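Local coordinates for oligopeptide-binding protein oppA (Lactococcus lactis, PDB 3DRF), which captures oligopeptides for the OppABCDF ABC transporter, closing round them like a Venus fly-trap so that they can be taken up by the cell, at residues S41-K46 with E449-V454. Residues are numbered along the deposited sequence; the frame is centred on the assembly and turned at random. Where two conformers were deposited one is given.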
loop_
_atom_site.group_PDB
_atom_site.type_symbol
_atom_site.label_atom_id
_atom_site.label_comp_id
_atom_site.label_asym_id
_atom_site.label_seq_id
_atom_site.Cartn_x
_atom_site.Cartn_y
_atom_site.Cartn_z
ATOM N N SER A 41 4.467 15.482 1.354
ATOM C CA SER A 41 5.507 14.619 0.866
ATOM C C SER A 41 6.823 15.375 0.784
ATOM O O SER A 41 6.872 16.403 0.221
ATOM C CB SER A 41 5.134 14.104 -0.546
ATOM O OG SER A 41 6.165 13.283 -1.077
ATOM N N ASP A 42 7.859 14.792 1.337
ATOM C CA ASP A 42 9.208 15.332 1.215
ATOM C C ASP A 42 9.928 14.899 -0.095
ATOM O O ASP A 42 10.921 15.446 -0.454
ATOM C CB ASP A 42 10.052 14.974 2.468
ATOM C CG ASP A 42 9.592 15.761 3.712
ATOM O OD1 ASP A 42 9.259 16.876 3.523
ATOM O OD2 ASP A 42 9.486 15.202 4.771
ATOM N N SER A 43 9.374 13.914 -0.765
ATOM C CA SER A 43 9.878 13.490 -2.077
ATOM C C SER A 43 9.015 14.005 -3.235
ATOM O O SER A 43 7.853 14.202 -3.092
ATOM C CB SER A 43 9.878 11.958 -2.162
ATOM O OG SER A 43 10.848 11.390 -1.317
ATOM N N PRO A 44 9.604 14.165 -4.400
ATOM C CA PRO A 44 8.842 14.547 -5.586
ATOM C C PRO A 44 7.727 13.531 -5.892
ATOM O O PRO A 44 7.866 12.342 -5.731
ATOM C CB PRO A 44 9.906 14.534 -6.712
ATOM C CG PRO A 44 11.177 14.681 -6.038
ATOM C CD PRO A 44 11.039 14.051 -4.671
ATOM N N MET A 45 6.629 14.063 -6.402
ATOM C CA MET A 45 5.542 13.258 -6.919
ATOM C C MET A 45 6.042 12.364 -8.075
ATOM O O MET A 45 6.808 12.769 -8.872
ATOM C CB MET A 45 4.501 14.272 -7.446
ATOM C CG MET A 45 3.288 13.612 -7.995
ATOM S SD MET A 45 2.137 14.780 -8.742
ATOM C CE MET A 45 3.009 15.273 -10.291
ATOM N N LYS A 46 5.568 11.153 -8.118
ATOM C CA LYS A 46 5.849 10.211 -9.219
ATOM C C LYS A 46 4.524 9.977 -9.928
ATOM O O LYS A 46 3.765 9.112 -9.597
ATOM C CB LYS A 46 6.415 8.895 -8.688
ATOM C CG LYS A 46 7.782 9.034 -8.151
ATOM C CD LYS A 46 8.259 7.703 -7.643
ATOM C CE LYS A 46 8.155 6.528 -8.698
ATOM N NZ LYS A 46 8.987 6.771 -9.815
ATOM N N GLU A 449 15.977 8.708 1.413
ATOM C CA GLU A 449 14.875 9.389 0.678
ATOM C C GLU A 449 13.842 8.339 0.148
ATOM O O GLU A 449 14.189 7.257 -0.254
ATOM C CB GLU A 449 15.491 10.210 -0.486
ATOM C CG GLU A 449 14.471 11.042 -1.304
ATOM C CD GLU A 449 13.857 10.286 -2.473
ATOM O OE1 GLU A 449 14.519 9.416 -3.019
ATOM O OE2 GLU A 449 12.744 10.610 -2.805
ATOM N N PHE A 450 12.587 8.722 0.210
ATOM C CA PHE A 450 11.487 7.779 -0.032
ATOM C C PHE A 450 11.467 7.088 -1.426
ATOM O O PHE A 450 11.383 5.914 -1.499
ATOM C CB PHE A 450 10.144 8.439 0.250
ATOM C CG PHE A 450 8.950 7.532 -0.037
ATOM C CD1 PHE A 450 8.636 6.429 0.764
ATOM C CD2 PHE A 450 8.147 7.786 -1.110
ATOM C CE1 PHE A 450 7.508 5.621 0.458
ATOM C CE2 PHE A 450 7.036 6.999 -1.388
ATOM C CZ PHE A 450 6.729 5.923 -0.609
ATOM N N ASN A 451 11.571 7.872 -2.500
ATOM C CA ASN A 451 11.552 7.270 -3.838
ATOM C C ASN A 451 12.746 6.310 -4.025
ATOM O O ASN A 451 12.569 5.272 -4.565
ATOM C CB ASN A 451 11.506 8.359 -4.951
ATOM C CG ASN A 451 10.205 9.167 -4.967
ATOM O OD1 ASN A 451 9.169 8.730 -4.557
ATOM N ND2 ASN A 451 10.308 10.384 -5.468
ATOM N N SER A 452 13.908 6.689 -3.529
ATOM C CA SER A 452 15.095 5.825 -3.552
ATOM C C SER A 452 14.842 4.524 -2.783
ATOM O O SER A 452 15.187 3.429 -3.246
ATOM C CB SER A 452 16.294 6.559 -2.946
ATOM O OG SER A 452 16.738 7.608 -3.791
ATOM N N TRP A 453 14.227 4.654 -1.625
ATOM C CA TRP A 453 13.920 3.481 -0.777
ATOM C C TRP A 453 12.971 2.512 -1.508
ATOM O O TRP A 453 13.174 1.358 -1.511
ATOM C CB TRP A 453 13.307 3.948 0.526
ATOM C CG TRP A 453 12.893 2.797 1.477
ATOM C CD1 TRP A 453 13.663 2.174 2.385
ATOM C CD2 TRP A 453 11.618 2.211 1.552
ATOM N NE1 TRP A 453 12.946 1.231 3.033
ATOM C CE2 TRP A 453 11.668 1.225 2.551
ATOM C CE3 TRP A 453 10.416 2.440 0.888
ATOM C CZ2 TRP A 453 10.566 0.427 2.885
ATOM C CZ3 TRP A 453 9.322 1.671 1.229
ATOM C CH2 TRP A 453 9.403 0.672 2.239
ATOM N N VAL A 454 11.947 3.047 -2.148
ATOM C CA VAL A 454 11.000 2.218 -2.894
ATOM C C VAL A 454 11.750 1.447 -4.001
ATOM O O VAL A 454 11.563 0.260 -4.155
ATOM C CB VAL A 454 9.809 3.020 -3.511
ATOM C CG1 VAL A 454 8.898 2.062 -4.352
ATOM C CG2 VAL A 454 8.960 3.662 -2.401
HETATM O O HOH W 1 11.884 11.457 1.226
HETATM O O HOH W 2 6.892 10.235 -4.050
#
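Ser43 and Asn451 carry most of this contact, which joins the loop after strand 34-40 to the N-capped start of helix 450-458 in the closed, Venus fly-trap form of the receptor. Asn451 reaches across to the loop backbone: its ND2 gives Pro44 O a nearly straight hydrogen bond of 3.1 Å (175° at the hydrogen), meeting a lone pair in the carbonyl plane, and Pro44 O lies in the plane of the Asn451 amide. A water donates to both Pro44 O and Asn451 OD1, tying the other end of the amide to the same carbonyl and helping to fix its flip. Lys46 runs past this amide in the opposite direction, its CD 3.4 Å from Asn451 OD1.

Ser43 aims at the helix cap. With OG anti to its carbonyl carbon (chi1 -69°), the hydroxyl donates to Glu449 OE2 over a short 2.5 Å, on the anti side of OE2, 26° out of the carboxylate plane. Glu449 is the N-cap: the bend at chi2 turns its CD back over the start of the helix, where OE1 accepts from Ser452 N at 2.8 Å and OE2 from Asn451 N at 3.0 Å, both from above the carboxylate plane. OE2 thus takes two donors, Ser43 OG and Asn451 N, from one face of its plane. An alanine at Glu449 would probably leave both helix-end amides and the Ser43 hydroxyl without their acceptor. Trp453 and Val454 pack on an apolar side chain of the bound peptide, and Phe450, at the helix start, packs on its backbone. A second water donates to Ser43 OG and accepts from Phe450 N at 3.0 Å.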